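Local coordinates for protein MaoC-like dehydratase (Rhodospirillum rubrum, PDB 3EXZ) that probably catalyses the reversible addition or removal of water on an enoyl thioester-like substrate, as a hot-dog-fold enzyme of the MaoC family, at residues A[27-32]-A[54-59]; A[73-78]-A[138-143]; A[105-110]-A[115-120]. All coordinates share one frame; numbering follows the deposited sequence.

Contact 1 (A[27-32]-A[54-59]); sequences KAFAGE and AASGWH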
loop_
_atom_site.group_PDB
_atom_site.type_symbol
_atom_site.label_atom_id
_atom_site.label_comp_id
_atom_site.label_asym_id
_atom_site.label_seq_id
_atom_site.Cartn_x
_atom_site.Cartn_y
_atom_site.Cartn_z
ATOM N N LYS A 27 -0.417 -11.544 12.365
ATOM C CA LYS A 27 -1.664 -11.362 13.126
ATOM C C LYS A 27 -1.750 -10.000 13.813
ATOM O O LYS A 27 -2.823 -9.384 13.864
ATOM C CB LYS A 27 -1.805 -12.487 14.153
ATOM C CG LYS A 27 -1.809 -13.865 13.518
ATOM C CD LYS A 27 -1.927 -14.962 14.557
ATOM C CE LYS A 27 -1.998 -16.324 13.889
ATOM N NZ LYS A 27 -1.836 -17.440 14.857
ATOM N N ALA A 28 -0.626 -9.537 14.354
ATOM C CA ALA A 28 -0.575 -8.222 14.993
ATOM C C ALA A 28 -0.927 -7.143 13.940
ATOM O O ALA A 28 -1.804 -6.311 14.176
ATOM C CB ALA A 28 0.828 -7.968 15.584
ATOM N N PHE A 29 -0.261 -7.141 12.786
ATOM C CA PHE A 29 -0.598 -6.143 11.767
ATOM C C PHE A 29 -2.034 -6.327 11.231
ATOM O O PHE A 29 -2.787 -5.363 11.107
ATOM C CB PHE A 29 0.354 -6.208 10.582
ATOM C CG PHE A 29 0.145 -5.125 9.556
ATOM C CD1 PHE A 29 0.914 -3.969 9.582
ATOM C CD2 PHE A 29 -0.857 -5.247 8.594
ATOM C CE1 PHE A 29 0.734 -2.975 8.614
ATOM C CE2 PHE A 29 -1.042 -4.261 7.627
ATOM C CZ PHE A 29 -0.264 -3.112 7.652
ATOM N N ALA A 30 -2.410 -7.563 10.917
ATOM C CA ALA A 30 -3.751 -7.840 10.389
ATOM C C ALA A 30 -4.832 -7.407 11.384
ATOM O O ALA A 30 -5.784 -6.716 11.012
ATOM C CB ALA A 30 -3.880 -9.329 10.054
ATOM N N GLY A 31 -4.670 -7.813 12.643
ATOM C CA GLY A 31 -5.610 -7.441 13.690
ATOM C C GLY A 31 -5.849 -5.941 13.764
ATOM O O GLY A 31 -6.945 -5.495 14.128
ATOM N N GLU A 32 -4.844 -5.147 13.413
ATOM C CA GLU A 32 -5.014 -3.703 13.462
ATOM C C GLU A 32 -5.477 -3.065 12.145
ATOM O O GLU A 32 -6.312 -2.168 12.166
ATOM C CB GLU A 32 -3.711 -3.009 13.914
ATOM C CG GLU A 32 -3.876 -1.497 14.115
ATOM C CD GLU A 32 -2.639 -0.802 14.658
ATOM O OE1 GLU A 32 -1.572 -1.445 14.735
ATOM O OE2 GLU A 32 -2.742 0.394 15.020
ATOM N N ALA A 54 -1.536 -16.204 5.474
ATOM C CA ALA A 54 -0.814 -15.352 4.544
ATOM C C ALA A 54 -0.851 -13.958 5.161
ATOM O O ALA A 54 -1.740 -13.636 5.958
ATOM C CB ALA A 54 -1.445 -15.342 3.168
ATOM N N ALA A 55 0.141 -13.143 4.839
ATOM C CA ALA A 55 0.171 -11.791 5.361
ATOM C C ALA A 55 -0.705 -10.907 4.471
ATOM O O ALA A 55 -0.950 -11.216 3.300
ATOM C CB ALA A 55 1.618 -11.263 5.372
ATOM N N SER A 56 -1.222 -9.833 5.050
ATOM C CA SER A 56 -2.003 -8.868 4.292
ATOM C C SER A 56 -1.059 -8.247 3.233
ATOM O O SER A 56 0.128 -8.011 3.506
ATOM C CB SER A 56 -2.476 -7.750 5.227
ATOM O OG SER A 56 -2.984 -6.642 4.506
ATOM N N GLY A 57 -1.580 -8.008 2.031
ATOM C CA GLY A 57 -0.799 -7.369 0.988
ATOM C C GLY A 57 -0.316 -6.020 1.520
ATOM O O GLY A 57 0.773 -5.561 1.161
ATOM N N TRP A 58 -1.108 -5.402 2.409
ATOM C CA TRP A 58 -0.761 -4.102 2.993
ATOM C C TRP A 58 0.326 -4.196 4.055
ATOM O O TRP A 58 1.008 -3.217 4.351
ATOM C CB TRP A 58 -2.025 -3.428 3.515
ATOM C CG TRP A 58 -2.986 -3.256 2.405
ATOM C CD1 TRP A 58 -4.144 -3.956 2.204
ATOM C CD2 TRP A 58 -2.839 -2.384 1.287
ATOM N NE1 TRP A 58 -4.736 -3.560 1.030
ATOM C CE2 TRP A 58 -3.962 -2.584 0.451
ATOM C CE3 TRP A 58 -1.890 -1.418 0.923
ATOM C CZ2 TRP A 58 -4.143 -1.882 -0.746
ATOM C CZ3 TRP A 58 -2.070 -0.716 -0.270
ATOM C CH2 TRP A 58 -3.188 -0.951 -1.087
ATOM N N HIS A 59 0.494 -5.394 4.606
ATOM C CA HIS A 59 1.540 -5.641 5.594
ATOM C C HIS A 59 2.844 -5.814 4.774
ATOM O O HIS A 59 3.893 -5.264 5.125
ATOM C CB HIS A 59 1.209 -6.897 6.402
ATOM C CG HIS A 59 2.211 -7.210 7.464
ATOM N ND1 HIS A 59 2.261 -8.434 8.093
ATOM C CD2 HIS A 59 3.184 -6.454 8.030
ATOM C CE1 HIS A 59 3.221 -8.421 9.001
ATOM N NE2 HIS A 59 3.795 -7.230 8.984
#
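This is a buried aromatic contact between helix 23-33 and the start of helix 57-72, made by F29 and H59. Their rings form an offset stack, with centroids 4.6 Å apart and planes 8° from parallel. The two side chains slide past each other in opposite directions. F29 CB therefore sits over the centre of the H59 ring, 3.7 Å from its centroid, and H59 CA lies the same distance from the F29 centroid, nearer that ring's rim, both CH-pi contacts. With CG anti to the backbone N (chi1 -179°), the H59 imidazole lies flat over F29 CB and CG. The far end of the phenyl ring reaches the backbone, with F29 CZ 3.5 Å from W58 O. S56 is the N-cap of helix 57-72, and its OG accepts from W58 N at 3.1 Å. S56 OG is also hydrogen-bonded to D34 OD2. D34 and H39 have the spacing of the Asp and His in the active-site motif of related hydratases, so the contact probably borders the catalytic pocket. F29 also meets F33 and F29 of the second subunit. A30 packs on helix 37-40, and W58 stands edge-to-face with W88, just after strand 81-87.

Contact 2 (A[73-78]-A[138-143]); sequences LPLAQG and AKVVVF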
loop_
_atom_site.group_PDB
_atom_site.type_symbol
_atom_site.label_atom_id
_atom_site.label_comp_id
_atom_site.label_asym_id
_atom_site.label_seq_id
_atom_site.Cartn_x
_atom_site.Cartn_y
_atom_site.Cartn_z
ATOM N N LEU A 73 16.499 1.679 -0.941
ATOM C CA LEU A 73 16.566 2.849 -1.800
ATOM C C LEU A 73 17.196 3.924 -0.920
ATOM O O LEU A 73 16.539 4.580 -0.092
ATOM C CB LEU A 73 15.159 3.266 -2.290
ATOM C CG LEU A 73 15.005 3.643 -3.777
ATOM C CD1 LEU A 73 13.731 4.457 -3.939
ATOM C CD2 LEU A 73 16.199 4.448 -4.273
ATOM N N PRO A 74 18.515 4.105 -1.075
ATOM C CA PRO A 74 19.364 5.043 -0.345
ATOM C C PRO A 74 19.290 6.522 -0.681
ATOM O O PRO A 74 20.321 7.173 -0.750
ATOM C CB PRO A 74 20.780 4.512 -0.575
ATOM C CG PRO A 74 20.592 3.178 -1.297
ATOM C CD PRO A 74 19.324 3.360 -2.052
ATOM N N LEU A 75 18.083 7.041 -0.856
ATOM C CA LEU A 75 17.915 8.447 -1.192
ATOM C C LEU A 75 18.255 9.352 -0.018
ATOM O O LEU A 75 17.722 9.177 1.079
ATOM C CB LEU A 75 16.480 8.688 -1.662
ATOM C CG LEU A 75 16.127 8.661 -3.164
ATOM C CD1 LEU A 75 17.165 7.910 -3.999
ATOM C CD2 LEU A 75 14.741 8.047 -3.314
ATOM N N ALA A 76 19.123 10.332 -0.251
ATOM C CA ALA A 76 19.551 11.229 0.817
ATOM C C ALA A 76 18.437 12.069 1.420
ATOM O O ALA A 76 18.409 12.298 2.634
ATOM C CB ALA A 76 20.685 12.134 0.321
ATOM N N GLN A 77 17.512 12.511 0.574
ATOM C CA GLN A 77 16.410 13.331 1.047
ATOM C C GLN A 77 15.114 12.565 1.310
ATOM O O GLN A 77 14.044 13.160 1.466
ATOM C CB GLN A 77 16.183 14.504 0.088
ATOM C CG GLN A 77 17.407 15.399 -0.072
ATOM C CD GLN A 77 17.114 16.616 -0.926
ATOM O OE1 GLN A 77 16.741 16.493 -2.090
ATOM N NE2 GLN A 77 17.275 17.799 -0.346
ATOM N N GLY A 78 15.217 11.243 1.360
ATOM C CA GLY A 78 14.052 10.436 1.663
ATOM C C GLY A 78 13.288 9.927 0.471
ATOM O O GLY A 78 13.625 10.242 -0.669
ATOM N N ALA A 138 6.743 2.415 -8.609
ATOM C CA ALA A 138 6.455 3.714 -8.022
ATOM C C ALA A 138 7.098 4.907 -8.695
ATOM O O ALA A 138 8.148 4.783 -9.320
ATOM C CB ALA A 138 6.885 3.691 -6.522
ATOM N N LYS A 139 6.448 6.060 -8.586
ATOM C CA LYS A 139 7.023 7.291 -9.107
ATOM C C LYS A 139 7.422 8.074 -7.846
ATOM O O LYS A 139 6.581 8.422 -7.010
ATOM C CB LYS A 139 6.016 8.077 -9.937
ATOM C CG LYS A 139 5.667 7.397 -11.252
ATOM C CD LYS A 139 4.502 8.095 -11.934
ATOM C CE LYS A 139 4.301 7.575 -13.354
ATOM N NZ LYS A 139 5.583 7.550 -14.126
ATOM N N VAL A 140 8.716 8.338 -7.719
ATOM C CA VAL A 140 9.265 9.034 -6.567
ATOM C C VAL A 140 9.777 10.406 -6.999
ATOM O O VAL A 140 10.210 10.582 -8.140
ATOM C CB VAL A 140 10.406 8.165 -5.942
ATOM C CG1 VAL A 140 10.976 8.821 -4.708
ATOM C CG2 VAL A 140 9.859 6.790 -5.596
ATOM N N VAL A 141 9.691 11.379 -6.095
ATOM C CA VAL A 141 10.155 12.730 -6.380
ATOM C C VAL A 141 11.570 12.866 -5.837
ATOM O O VAL A 141 11.796 12.801 -4.625
ATOM C CB VAL A 141 9.266 13.805 -5.711
ATOM C CG1 VAL A 141 9.619 15.178 -6.267
ATOM C CG2 VAL A 141 7.797 13.488 -5.943
ATOM N N VAL A 142 12.520 13.054 -6.744
ATOM C CA VAL A 142 13.914 13.189 -6.363
ATOM C C VAL A 142 14.548 14.505 -6.804
ATOM O O VAL A 142 14.566 14.837 -7.994
ATOM C CB VAL A 142 14.767 12.037 -6.951
ATOM C CG1 VAL A 142 16.195 12.139 -6.436
ATOM C CG2 VAL A 142 14.159 10.688 -6.586
ATOM N N PHE A 143 15.060 15.247 -5.832
ATOM C CA PHE A 143 15.729 16.519 -6.085
ATOM C C PHE A 143 17.250 16.314 -6.214
ATOM O O PHE A 143 17.802 15.328 -5.718
ATOM C CB PHE A 143 15.491 17.483 -4.915
ATOM C CG PHE A 143 14.074 17.955 -4.791
ATOM C CD1 PHE A 143 13.704 19.214 -5.252
ATOM C CD2 PHE A 143 13.109 17.151 -4.198
ATOM C CE1 PHE A 143 12.384 19.654 -5.143
ATOM C CE2 PHE A 143 11.788 17.583 -4.086
ATOM C CZ PHE A 143 11.429 18.839 -4.550
#
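V140 and V142 of strand 132-143 meet L75, and F143 meets Q77, where the loop after helix 57-72 turns back toward the sheet. At the start of the strand segment, A138 pairs through its backbone with C121. K139 does the same with A82 and G83 on the other neighbouring strand. Its side chain runs over I118 and T120, on the face away from the loop. V140 makes the first contact with the loop. Its CG1 is anti to the backbone N (chi1 -178°) and meets L75 CD2 tip to tip at 4.1 Å. V141 points off this face again. V142 returns to it, and its CG2 lies 4.2 Å from the same L75 CD2. One leucine methyl thus touches two valines spaced two residues apart on the strand. V142 also packs on V119 of the next strand. F143 ends the segment. Q77 crosses its side chain at about a right angle, with the amide and ring planes 86° apart. Q77 OE1 comes 3.2 Å from F143 CB. This is a van der Waals approach at the more exposed end of the contact. F143 packs on R116 and D115 at the start of the neighbouring strand, and on L49 of the second subunit. L75 to G78 form a type I beta turn, with a long hydrogen bond of 3.3 Å from G78 N to L75 O. The turn presents both L75 and Q77 to the strand. P74 and A76 bond to L3 through the backbone, and A76 and Q77 rest on F4, so the N-terminal segment lies against the loop. The loop links helix 57-72 to strand 81-87, and strand 132-143 lies between 81-87 and 116-126 in the antiparallel sheet.

Contact 3 (A[105-110]-A[115-120]); sequences LAITPS and DRAIVT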
loop_
_atom_site.group_PDB
_atom_site.type_symbol
_atom_site.label_atom_id
_atom_site.label_comp_id
_atom_site.label_asym_id
_atom_site.label_seq_id
_atom_site.Cartn_x
_atom_site.Cartn_y
_atom_site.Cartn_z
ATOM N N LEU A 105 13.651 2.652 -13.775
ATOM C CA LEU A 105 13.153 2.408 -15.125
ATOM C C LEU A 105 13.156 3.652 -15.986
ATOM O O LEU A 105 13.221 3.568 -17.214
ATOM C CB LEU A 105 11.720 1.850 -15.072
ATOM C CG LEU A 105 11.453 0.509 -14.370
ATOM C CD1 LEU A 105 10.057 0.001 -14.742
ATOM C CD2 LEU A 105 12.510 -0.507 -14.792
ATOM N N ALA A 106 13.076 4.804 -15.331
ATOM C CA ALA A 106 13.052 6.077 -16.029
ATOM C C ALA A 106 13.261 7.265 -15.086
ATOM O O ALA A 106 12.925 7.196 -13.900
ATOM C CB ALA A 106 11.701 6.237 -16.767
ATOM N N ILE A 107 13.846 8.339 -15.621
ATOM C CA ILE A 107 14.068 9.590 -14.884
ATOM C C ILE A 107 13.421 10.657 -15.769
ATOM O O ILE A 107 13.747 10.783 -16.953
ATOM C CB ILE A 107 15.563 9.906 -14.672
ATOM C CG1 ILE A 107 16.154 8.929 -13.655
ATOM C CG2 ILE A 107 15.722 11.333 -14.163
ATOM C CD1 ILE A 107 17.310 8.135 -14.207
ATOM N N THR A 108 12.512 11.435 -15.196
ATOM C CA THR A 108 11.782 12.428 -15.958
ATOM C C THR A 108 11.768 13.756 -15.234
ATOM O O THR A 108 10.888 14.028 -14.409
ATOM C CB THR A 108 10.329 11.921 -16.207
ATOM O OG1 THR A 108 10.378 10.674 -16.925
ATOM C CG2 THR A 108 9.519 12.924 -17.010
ATOM N N PRO A 109 12.758 14.604 -15.536
ATOM C CA PRO A 109 12.878 15.922 -14.912
ATOM C C PRO A 109 11.650 16.791 -15.093
ATOM O O PRO A 109 10.939 16.683 -16.092
ATOM C CB PRO A 109 14.135 16.517 -15.564
ATOM C CG PRO A 109 14.276 15.773 -16.857
ATOM C CD PRO A 109 13.814 14.376 -16.541
ATOM N N SER A 110 11.392 17.630 -14.098
ATOM C CA SER A 110 10.270 18.548 -14.152
ATOM C C SER A 110 10.673 19.715 -15.066
ATOM O O SER A 110 11.738 20.319 -14.894
ATOM C CB SER A 110 9.938 19.066 -12.747
ATOM O OG SER A 110 8.969 20.101 -12.791
ATOM N N ASP A 115 14.955 21.534 -10.590
ATOM C CA ASP A 115 15.784 21.020 -9.512
ATOM C C ASP A 115 15.284 19.669 -8.987
ATOM O O ASP A 115 15.768 19.177 -7.963
ATOM C CB ASP A 115 15.871 22.032 -8.354
ATOM C CG ASP A 115 14.532 22.298 -7.689
ATOM O OD1 ASP A 115 13.483 22.168 -8.354
ATOM O OD2 ASP A 115 14.544 22.653 -6.490
ATOM N N ARG A 116 14.348 19.053 -9.710
ATOM C CA ARG A 116 13.769 17.781 -9.295
ATOM C C ARG A 116 13.261 16.994 -10.505
ATOM O O ARG A 116 13.054 17.556 -11.579
ATOM C CB ARG A 116 12.612 18.046 -8.329
ATOM C CG ARG A 116 11.392 18.634 -9.005
ATOM C CD ARG A 116 10.171 18.527 -8.127
ATOM N NE ARG A 116 9.899 19.767 -7.412
ATOM C CZ ARG A 116 8.867 19.944 -6.595
ATOM N NH1 ARG A 116 8.010 18.952 -6.380
ATOM N NH2 ARG A 116 8.684 21.117 -6.006
ATOM N N ALA A 117 13.058 15.695 -10.309
ATOM C CA ALA A 117 12.589 14.802 -11.363
ATOM C C ALA A 117 11.712 13.718 -10.762
ATOM O O ALA A 117 11.773 13.464 -9.558
ATOM C CB ALA A 117 13.797 14.140 -12.062
ATOM N N ILE A 118 10.878 13.103 -11.597
ATOM C CA ILE A 118 10.049 11.992 -11.151
ATOM C C ILE A 118 10.799 10.747 -11.634
ATOM O O ILE A 118 10.981 10.531 -12.836
ATOM C CB ILE A 118 8.627 12.058 -11.737
ATOM C CG1 ILE A 118 7.798 13.041 -10.907
ATOM C CG2 ILE A 118 7.991 10.677 -11.730
ATOM C CD1 ILE A 118 6.455 13.362 -11.512
ATOM N N VAL A 119 11.269 9.953 -10.675
ATOM C CA VAL A 119 12.018 8.739 -10.960
ATOM C C VAL A 119 11.120 7.526 -10.781
ATOM O O VAL A 119 10.548 7.319 -9.707
ATOM C CB VAL A 119 13.250 8.598 -10.010
ATOM C CG1 VAL A 119 14.078 7.368 -10.388
ATOM C CG2 VAL A 119 14.108 9.862 -10.072
ATOM N N THR A 120 10.990 6.737 -11.842
ATOM C CA THR A 120 10.175 5.535 -11.804
ATOM C C THR A 120 11.010 4.381 -11.250
ATOM O O THR A 120 11.955 3.915 -11.888
ATOM C CB THR A 120 9.657 5.164 -13.212
ATOM O OG1 THR A 120 8.840 6.230 -13.715
ATOM C CG2 THR A 120 8.823 3.900 -13.153
HETATM O O HOH W 1 9.868 8.792 -14.187
#
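L105 N bonds T120 O at 2.8 Å, nearly straight at 174°, and T120 N returns a bond to A106 O at 2.9 Å. L105 N and A106 O thus both pair with T120, and with the near-helical backbone angles of L105 (-98/-26) this is consistent with a classic beta bulge. Further along, T108 and I118 form a hydrogen-bonded antiparallel pair, with both N to O distances 3.0 Å. S110 N to R116 O, also 3.0 Å, closes the paired part of the hairpin. S110 OG turns to R113 N in the connecting loop. A water lies over the face that carries A106, T108, I118 and T120. It is 2.8 Å from T120 OG1. Its approach to I118 O is too short to be reliable. Its bonds to A106 O and T108 OG1 are weak. The other face is apolar. I107 and V119 lie side by side and point the same way, with I107 CG1 4.2 Å from V119 CG1. I107 CG2 meets A117 CB at 4.0 Å. P109 lies across from the same A117 as a non-hydrogen-bonded pair, P109 CB to A117 CB 4.2 Å. L5, L8 and V10 pack against this face. The chemistry is therefore two-sided. Backbone bonds fix the register of the hairpin. One face carries threonine hydroxyls and a water beside A106 and I118; the other is apolar, with A117 and V119 buried.

Contacts 2 and 3 adjoin, with centres 10 Å apart, because strands 132-143 and 116-126 are neighbours in the sheet. V140 O to V119 N at 2.8 Å and V142 O to A117 N at 2.9 Å are probable hydrogen bonds between them. Contact 3 is nested in the loop closed by contact 2. Contact 1 has its nearest atoms about 12 Å from contact 2 and about 17 Å from contact 3. Helix 57-72 connects contacts 1 and 2 along the chain. If the D34 and H39 motif marks the active site, as in related hydratases, it lies nearest contact 1. Contact 2 sets a loop on strand 132-143 and contact 3 pairs two strands, both on the other side of the chain's centre. All three touch the second subunit.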